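Local coordinates for segregation and condensation protein B (Mycobacterium tuberculosis, PDB 2Z99) that probably takes part in chromosome segregation and condensation during cell division, as the ScpB partner of an SMC complex, at residues 57-62 and 77-82; 140-145 and 156-161. One frame throughout, in Å; residues are numbered along the deposited sequence.

Contacts 1 and 2 belong to the two winged-helix halves of an elongated chain, on opposite sides of its centre, with their own centres about 42 Å apart and their nearest atoms about 22 Å apart. Contact 1 comes first along the chain and closes before contact 2 opens. It joins the last turn of helix 44-60 and the loop after it to the loop that leaves strand 73-78 of a two-stranded antiparallel sheet; contact 2 pairs strands 141-146 and 153-157 of a separate three-stranded sheet and runs on into helix 159-165. The two share no strand or helix. The second subunit reaches contact 1 but does not touch contact 2, consistent with the N-terminal half contributing to dimerisation.

Contact 1: 57-62 and 77-82; sequences ELTGRD and YTRARF
A salt-bridge network at the base of the wing, the hairpin 65-70/73-78 of the N-terminal winged-helix domain, joins Asp62, just past helix 44-60, to Arg79 and Arg81, just past strand 73-78. Asp62 OD2 and Arg81 NH1 meet tip to tip at 2.7 Å, the carboxylate and guanidinium planes tilted 30° apart. The other oxygen, OD1, rests against Arg79 CD (3.2 Å) and makes a long salt bridge of 3.9 Å to Arg79 NE; it lies well out of the guanidinium plane, leaving an attraction of charge without a directed N-H. Extended first torsions of Arg79 (chi1 -161°, chi2 168°) carry CG and then CD out to Asp62, and the side chain crosses that of Thr59 at about a right angle. One guanidinium face lies against Thr59 CA, 3.6 Å from Arg79 CZ, while NH1 comes to 3.2 Å from Thr59 CB. Arg79 NE is hydrogen-bonded to Ser63 O, and Arg81 NH2 bridges to Glu15 of the second subunit. Arg79 thus packs on the last turn of helix 44-60, while Arg81 reaches the loop that follows, immediately before helix 83-94, where Arg18 of the second subunit packs on Asp62, Arg81 and Phe82.

Contact 2: 140-145 and 156-161; sequences LITEVG and ATTELF
The first torsion of Thr158 (chi1 65°) sets OG1 between the backbone N and the carbonyl carbon and CG2 anti to that carbon, which lays CG2 against the start of the opposite strand, 3.6 Å from Ile141 C. The Thr158 and Thr142 side chains cross at about a right angle, CG2 to CG2. Thr158 is the N-cap residue of helix 159-165, its OG1 accepting from Phe161 N, and OG1 is also hydrogen-bonded to Gly139 O.

Leu140 O takes a hydrogen bond from Thr158 N and a weaker CA-H...O contact from Thr157 CA. The bond spans 3.1 Å from Thr158 N to Leu140 O and is nearly straight (164° at the hydrogen), although the donor stands 53° above the carbonyl plane. Further along, Thr142 and Ala156 form a hydrogen-bonded antiparallel pair, with Thr142 N to Ala156 O at 2.9 Å and Ala156 N to Thr142 O at 3.1 Å. Ile141 and Thr157 are the adjoining non-hydrogen-bonded pair, and Ile141 CA makes a bent CA-H...O contact with Ala156 O.

Apolar contacts flank the pairing. Val144 CG2 and Ala156 CB are modelled 3.2 Å apart, too short for two carbons and so doubtful in detail. At the helix end, Leu140 CD1 lies 3.8 Å from Phe161 CA and 4.4 Å from Leu160 CD2. The Phe161 ring leads away from the hairpin and packs on Leu106 and Ala110 of helix 100-112, and one of its faces takes Thr157 CG2; Ile141 packs on Met132, Leu135 and Leu136 of helix 129-137.

With strand 115-116 on the other edge of strand 153-157, the hairpin 141-146/153-157 that follows helix 129-137 fits the wing of the C-terminal winged-helix domain, a capped helix leaving its second strand.

Contact 1: 57-62 and 77-82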
ATOM      1  N   GLU A  57      11.534 -16.264  -9.884  1.00 35.37           N
ATOM      2  CA  GLU A  57      12.463 -16.405  -8.763  1.00 37.48           C
ATOM      3  C   GLU A  57      11.717 -16.445  -7.423  1.00 35.68           C
ATOM      4  O   GLU A  57      11.997 -17.296  -6.578  1.00 33.36           O
ATOM      5  CB  GLU A  57      13.445 -15.234  -8.743  1.00 40.38           C
ATOM      6  CG  GLU A  57      14.222 -15.042 -10.015  1.00 46.41           C
ATOM      7  CD  GLU A  57      14.919 -13.692 -10.068  1.00 50.59           C
ATOM      8  OE1 GLU A  57      14.915 -12.975  -9.046  1.00 53.71           O
ATOM      9  OE2 GLU A  57      15.477 -13.350 -11.134  1.00 55.55           O
ATOM     10  N   LEU A  58      10.778 -15.518  -7.234  1.00 35.66           N
ATOM     11  CA  LEU A  58      10.000 -15.446  -5.995  1.00 36.24           C
ATOM     12  C   LEU A  58       9.249 -16.732  -5.708  1.00 35.87           C
ATOM     13  O   LEU A  58       9.262 -17.220  -4.580  1.00 35.34           O
ATOM     14  CB  LEU A  58       9.021 -14.271  -6.046  1.00 34.15           C
ATOM     15  CG  LEU A  58       9.756 -12.922  -6.034  1.00 36.73           C
ATOM     16  CD1 LEU A  58       8.798 -11.785  -6.358  1.00 33.14           C
ATOM     17  CD2 LEU A  58      10.425 -12.726  -4.668  1.00 31.64           C
ATOM     18  N   THR A  59       8.600 -17.304  -6.715  1.00 37.54           N
ATOM     19  CA  THR A  59       7.879 -18.542  -6.455  1.00 39.37           C
ATOM     20  C   THR A  59       8.855 -19.694  -6.477  1.00 39.20           C
ATOM     21  O   THR A  59       8.525 -20.818  -6.129  1.00 40.76           O
ATOM     22  CB  THR A  59       6.719 -18.771  -7.458  1.00 39.22           C
ATOM     23  OG1 THR A  59       6.764 -20.107  -7.966  1.00 39.99           O
ATOM     24  CG2 THR A  59       6.786 -17.799  -8.565  1.00 38.92           C
ATOM     25  N   GLY A  60      10.082 -19.398  -6.872  1.00 41.18           N
ATOM     26  CA  GLY A  60      11.104 -20.421  -6.875  1.00 42.46           C
ATOM     27  C   GLY A  60      11.564 -20.650  -5.447  1.00 42.53           C
ATOM     28  O   GLY A  60      11.998 -21.745  -5.091  1.00 42.06           O
ATOM     29  N   ARG A  61      11.475 -19.607  -4.621  1.00 42.27           N
ATOM     30  CA  ARG A  61      11.868 -19.731  -3.223  1.00 41.15           C
ATOM     31  C   ARG A  61      10.667 -19.679  -2.301  1.00 41.76           C
ATOM     32  O   ARG A  61      10.806 -19.545  -1.086  1.00 40.80           O
ATOM     33  CB  ARG A  61      12.873 -18.643  -2.834  1.00 42.72           C
ATOM     34  CG  ARG A  61      12.432 -17.214  -2.997  1.00 39.14           C
ATOM     35  CD  ARG A  61      13.638 -16.334  -2.731  1.00 39.42           C
ATOM     36  NE  ARG A  61      13.338 -14.904  -2.728  1.00 44.01           N
ATOM     37  CZ  ARG A  61      12.659 -14.273  -1.771  1.00 45.46           C
ATOM     38  NH1 ARG A  61      12.189 -14.933  -0.710  1.00 43.93           N
ATOM     39  NH2 ARG A  61      12.453 -12.968  -1.877  1.00 47.81           N
ATOM     40  N   ASP A  62       9.487 -19.799  -2.901  1.00 40.78           N
ATOM     41  CA  ASP A  62       8.238 -19.788  -2.163  1.00 39.40           C
ATOM     42  C   ASP A  62       8.179 -18.557  -1.279  1.00 39.51           C
ATOM     43  O   ASP A  62       7.848 -18.641  -0.092  1.00 38.77           O
ATOM     44  CB  ASP A  62       8.123 -21.052  -1.315  1.00 41.37           C
ATOM     45  CG  ASP A  62       6.689 -21.426  -1.042  1.00 44.91           C
ATOM     46  OD1 ASP A  62       5.801 -20.830  -1.682  1.00 47.55           O
ATOM     47  OD2 ASP A  62       6.436 -22.322  -0.212  1.00 50.57           O
ATOM     48  N   TYR A  77       1.574  -9.529  -4.740  1.00 45.22           N
ATOM     49  CA  TYR A  77       0.518 -10.049  -3.881  1.00 47.69           C
ATOM     50  C   TYR A  77       1.097 -10.922  -2.765  1.00 49.48           C
ATOM     51  O   TYR A  77       2.264 -11.315  -2.791  1.00 49.70           O
ATOM     52  CB  TYR A  77      -0.460 -10.923  -4.679  1.00 50.25           C
ATOM     53  CG  TYR A  77      -1.217 -10.204  -5.765  1.00 54.93           C
ATOM     54  CD1 TYR A  77      -0.543  -9.571  -6.806  1.00 56.20           C
ATOM     55  CD2 TYR A  77      -2.611 -10.126  -5.736  1.00 56.36           C
ATOM     56  CE1 TYR A  77      -1.230  -8.870  -7.792  1.00 58.95           C
ATOM     57  CE2 TYR A  77      -3.315  -9.425  -6.720  1.00 58.18           C
ATOM     58  CZ  TYR A  77      -2.618  -8.797  -7.743  1.00 59.58           C
ATOM     59  OH  TYR A  77      -3.294  -8.077  -8.702  1.00 61.32           O
ATOM     60  N   THR A  78       0.256 -11.220  -1.782  1.00 50.16           N
ATOM     61  CA  THR A  78       0.623 -12.099  -0.683  1.00 49.04           C
ATOM     62  C   THR A  78       0.437 -13.518  -1.231  1.00 47.62           C
ATOM     63  O   THR A  78      -0.606 -13.833  -1.812  1.00 48.14           O
ATOM     64  CB  THR A  78      -0.305 -11.877   0.508  1.00 48.69           C
ATOM     65  OG1 THR A  78       0.323 -10.977   1.427  1.00 52.23           O
ATOM     66  CG2 THR A  78      -0.650 -13.202   1.186  1.00 50.91           C
ATOM     67  N   ARG A  79       1.443 -14.369  -1.069  1.00 45.57           N
ATOM     68  CA  ARG A  79       1.343 -15.729  -1.581  1.00 44.66           C
ATOM     69  C   ARG A  79       0.248 -16.473  -0.828  1.00 45.16           C
ATOM     70  O   ARG A  79       0.172 -16.417   0.402  1.00 45.39           O
ATOM     71  CB  ARG A  79       2.698 -16.441  -1.460  1.00 42.99           C
ATOM     72  CG  ARG A  79       2.839 -17.663  -2.355  1.00 43.40           C
ATOM     73  CD  ARG A  79       4.288 -18.163  -2.425  1.00 43.43           C
ATOM     74  NE  ARG A  79       5.178 -17.247  -3.148  1.00 43.55           N
ATOM     75  CZ  ARG A  79       5.260 -17.159  -4.472  1.00 41.26           C
ATOM     76  NH1 ARG A  79       4.517 -17.935  -5.245  1.00 41.36           N
ATOM     77  NH2 ARG A  79       6.073 -16.275  -5.026  1.00 40.74           N
ATOM     78  N   ALA A  80      -0.605 -17.157  -1.583  1.00 46.28           N
ATOM     79  CA  ALA A  80      -1.750 -17.901  -1.045  1.00 47.34           C
ATOM     80  C   ALA A  80      -1.633 -18.497   0.359  1.00 48.24           C
ATOM     81  O   ALA A  80      -2.312 -18.049   1.289  1.00 50.43           O
ATOM     82  CB  ALA A  80      -2.160 -19.004  -2.030  1.00 47.47           C
ATOM     83  N   ARG A  81      -0.788 -19.514   0.505  1.00 44.52           N
ATOM     84  CA  ARG A  81      -0.612 -20.192   1.782  1.00 42.73           C
ATOM     85  C   ARG A  81      -0.417 -19.290   2.993  1.00 40.76           C
ATOM     86  O   ARG A  81      -0.606 -19.727   4.116  1.00 39.50           O
ATOM     87  CB  ARG A  81       0.558 -21.196   1.700  1.00 43.52           C
ATOM     88  CG  ARG A  81       1.881 -20.605   1.190  1.00 45.74           C
ATOM     89  CD  ARG A  81       3.024 -21.640   1.147  1.00 46.98           C
ATOM     90  NE  ARG A  81       3.428 -22.033   2.489  1.00 47.61           N
ATOM     91  CZ  ARG A  81       4.668 -21.948   2.958  1.00 48.39           C
ATOM     92  NH1 ARG A  81       5.647 -21.498   2.190  1.00 47.07           N
ATOM     93  NH2 ARG A  81       4.912 -22.258   4.222  1.00 48.07           N
ATOM     94  N   PHE A  82      -0.052 -18.035   2.785  1.00 39.68           N
ATOM     95  CA  PHE A  82       0.178 -17.161   3.922  1.00 40.72           C
ATOM     96  C   PHE A  82      -1.022 -16.313   4.356  1.00 43.09           C
ATOM     97  O   PHE A  82      -0.894 -15.457   5.237  1.00 43.08           O
ATOM     98  CB  PHE A  82       1.387 -16.266   3.632  1.00 38.87           C
ATOM     99  CG  PHE A  82       2.649 -17.033   3.348  1.00 38.25           C
ATOM    100  CD1 PHE A  82       3.269 -17.771   4.349  1.00 37.65           C
ATOM    101  CD2 PHE A  82       3.202 -17.043   2.069  1.00 38.49           C
ATOM    102  CE1 PHE A  82       4.416 -18.509   4.082  1.00 39.20           C
ATOM    103  CE2 PHE A  82       4.350 -17.776   1.788  1.00 39.69           C
ATOM    104  CZ  PHE A  82       4.962 -18.512   2.798  1.00 39.80           C
TER

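Contact 2: 140-145 and 156-161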
ATOM      1  N   LEU A 140     -13.134 -12.020  28.648  1.00 50.00           N
ATOM      2  CA  LEU A 140     -12.324 -12.029  29.863  1.00 48.85           C
ATOM      3  C   LEU A 140     -13.162 -12.376  31.096  1.00 47.42           C
ATOM      4  O   LEU A 140     -12.635 -12.826  32.116  1.00 48.07           O
ATOM      5  CB  LEU A 140     -11.630 -10.678  30.064  1.00 50.33           C
ATOM      6  CG  LEU A 140     -10.342 -10.455  29.269  1.00 52.21           C
ATOM      7  CD1 LEU A 140      -9.470 -11.707  29.344  1.00 52.05           C
ATOM      8  CD2 LEU A 140     -10.686 -10.143  27.836  1.00 54.76           C
ATOM      9  N   ILE A 141     -14.470 -12.159  31.003  1.00 44.88           N
ATOM     10  CA  ILE A 141     -15.378 -12.467  32.105  1.00 44.12           C
ATOM     11  C   ILE A 141     -16.662 -12.936  31.471  1.00 43.98           C
ATOM     12  O   ILE A 141     -16.865 -12.759  30.272  1.00 44.80           O
ATOM     13  CB  ILE A 141     -15.708 -11.220  32.994  1.00 41.44           C
ATOM     14  CG1 ILE A 141     -16.489 -10.187  32.168  1.00 41.17           C
ATOM     15  CG2 ILE A 141     -14.421 -10.641  33.587  1.00 37.22           C
ATOM     16  CD1 ILE A 141     -16.978  -8.980  32.958  1.00 38.19           C
ATOM     17  N   THR A 142     -17.532 -13.532  32.270  1.00 46.48           N
ATOM     18  CA  THR A 142     -18.807 -14.006  31.753  1.00 48.46           C
ATOM     19  C   THR A 142     -19.825 -14.182  32.860  1.00 49.08           C
ATOM     20  O   THR A 142     -19.473 -14.216  34.036  1.00 50.10           O
ATOM     21  CB  THR A 142     -18.652 -15.349  31.030  1.00 49.37           C
ATOM     22  OG1 THR A 142     -19.868 -15.652  30.334  1.00 51.05           O
ATOM     23  CG2 THR A 142     -18.348 -16.463  32.028  1.00 45.91           C
ATOM     24  N   GLU A 143     -21.090 -14.290  32.475  1.00 52.08           N
ATOM     25  CA  GLU A 143     -22.159 -14.480  33.444  1.00 56.27           C
ATOM     26  C   GLU A 143     -22.092 -15.904  33.991  1.00 57.97           C
ATOM     27  O   GLU A 143     -22.040 -16.868  33.224  1.00 58.49           O
ATOM     28  CB  GLU A 143     -23.532 -14.230  32.799  1.00 57.02           C
ATOM     29  CG  GLU A 143     -23.716 -12.824  32.231  1.00 60.41           C
ATOM     30  CD  GLU A 143     -23.326 -12.721  30.763  1.00 64.18           C
ATOM     31  OE1 GLU A 143     -22.402 -13.451  30.332  1.00 64.87           O
ATOM     32  OE2 GLU A 143     -23.938 -11.897  30.041  1.00 64.30           O
ATOM     33  N   VAL A 144     -22.084 -16.029  35.316  1.00 59.69           N
ATOM     34  CA  VAL A 144     -22.021 -17.329  35.965  1.00 60.64           C
ATOM     35  C   VAL A 144     -23.378 -17.776  36.487  1.00 61.89           C
ATOM     36  O   VAL A 144     -23.800 -18.904  36.247  1.00 63.92           O
ATOM     37  CB  VAL A 144     -21.024 -17.313  37.128  1.00 60.75           C
ATOM     38  CG1 VAL A 144     -21.093 -18.620  37.889  1.00 61.86           C
ATOM     39  CG2 VAL A 144     -19.626 -17.091  36.593  1.00 60.30           C
ATOM     40  N   GLY A 145     -24.062 -16.893  37.204  1.00 62.14           N
ATOM     41  CA  GLY A 145     -25.363 -17.247  37.731  1.00 62.12           C
ATOM     42  C   GLY A 145     -26.152 -16.026  38.142  1.00 62.36           C
ATOM     43  O   GLY A 145     -26.301 -15.082  37.367  1.00 61.95           O
ATOM     44  N   ALA A 156     -17.777 -13.813  36.599  1.00 47.86           N
ATOM     45  CA  ALA A 156     -16.515 -14.445  36.926  1.00 48.67           C
ATOM     46  C   ALA A 156     -15.574 -14.324  35.749  1.00 50.40           C
ATOM     47  O   ALA A 156     -15.995 -14.096  34.614  1.00 49.25           O
ATOM     48  CB  ALA A 156     -16.730 -15.907  37.277  1.00 48.11           C
ATOM     49  N   THR A 157     -14.288 -14.459  36.032  1.00 53.82           N
ATOM     50  CA  THR A 157     -13.281 -14.401  35.000  1.00 56.85           C
ATOM     51  C   THR A 157     -13.329 -15.752  34.307  1.00 59.12           C
ATOM     52  O   THR A 157     -13.532 -16.779  34.950  1.00 59.33           O
ATOM     53  CB  THR A 157     -11.894 -14.187  35.598  1.00 57.01           C
ATOM     54  OG1 THR A 157     -11.610 -15.227  36.543  1.00 59.06           O
ATOM     55  CG2 THR A 157     -11.824 -12.844  36.299  1.00 58.25           C
ATOM     56  N   THR A 158     -13.158 -15.742  32.993  1.00 62.07           N
ATOM     57  CA  THR A 158     -13.194 -16.962  32.209  1.00 64.63           C
ATOM     58  C   THR A 158     -11.896 -17.737  32.353  1.00 67.18           C
ATOM     59  O   THR A 158     -11.079 -17.443  33.221  1.00 68.64           O
ATOM     60  CB  THR A 158     -13.400 -16.638  30.735  1.00 64.61           C
ATOM     61  OG1 THR A 158     -12.261 -15.918  30.243  1.00 61.91           O
ATOM     62  CG2 THR A 158     -14.653 -15.784  30.556  1.00 65.45           C
ATOM     63  N   GLU A 159     -11.720 -18.737  31.496  1.00 70.86           N
ATOM     64  CA  GLU A 159     -10.515 -19.557  31.488  1.00 73.13           C
ATOM     65  C   GLU A 159      -9.482 -18.799  30.657  1.00 73.98           C
ATOM     66  O   GLU A 159      -8.290 -18.789  30.968  1.00 74.10           O
ATOM     67  CB  GLU A 159     -10.804 -20.910  30.838  1.00 75.82           C
ATOM     68  CG  GLU A 159     -11.974 -21.676  31.446  1.00 79.07           C
ATOM     69  CD  GLU A 159     -11.729 -22.089  32.886  1.00 81.57           C
ATOM     70  OE1 GLU A 159     -10.724 -22.793  33.142  1.00 83.44           O
ATOM     71  OE2 GLU A 159     -12.543 -21.714  33.760  1.00 81.48           O
ATOM     72  N   LEU A 160      -9.964 -18.162  29.595  1.00 74.94           N
ATOM     73  CA  LEU A 160      -9.122 -17.381  28.701  1.00 77.17           C
ATOM     74  C   LEU A 160      -8.416 -16.294  29.508  1.00 79.03           C
ATOM     75  O   LEU A 160      -7.286 -15.911  29.198  1.00 79.83           O
ATOM     76  CB  LEU A 160      -9.985 -16.757  27.601  1.00 76.58           C
ATOM     77  CG  LEU A 160      -9.305 -16.193  26.353  1.00 76.18           C
ATOM     78  CD1 LEU A 160     -10.380 -15.754  25.372  1.00 74.71           C
ATOM     79  CD2 LEU A 160      -8.389 -15.033  26.713  1.00 76.03           C
ATOM     80  N   PHE A 161      -9.095 -15.799  30.540  1.00 80.79           N
ATOM     81  CA  PHE A 161      -8.534 -14.770  31.409  1.00 82.70           C
ATOM     82  C   PHE A 161      -7.268 -15.312  32.063  1.00 85.19           C
ATOM     83  O   PHE A 161      -6.254 -14.620  32.168  1.00 84.46           O
ATOM     84  CB  PHE A 161      -9.544 -14.388  32.494  1.00 81.00           C
ATOM     85  CG  PHE A 161      -8.924 -13.738  33.694  1.00 79.33           C
ATOM     86  CD1 PHE A 161      -8.431 -12.444  33.626  1.00 78.02           C
ATOM     87  CD2 PHE A 161      -8.801 -14.439  34.889  1.00 79.54           C
ATOM     88  CE1 PHE A 161      -7.824 -11.857  34.730  1.00 78.28           C
ATOM     89  CE2 PHE A 161      -8.196 -13.863  36.000  1.00 78.30           C
ATOM     90  CZ  PHE A 161      -7.706 -12.569  35.922  1.00 77.66           C
TER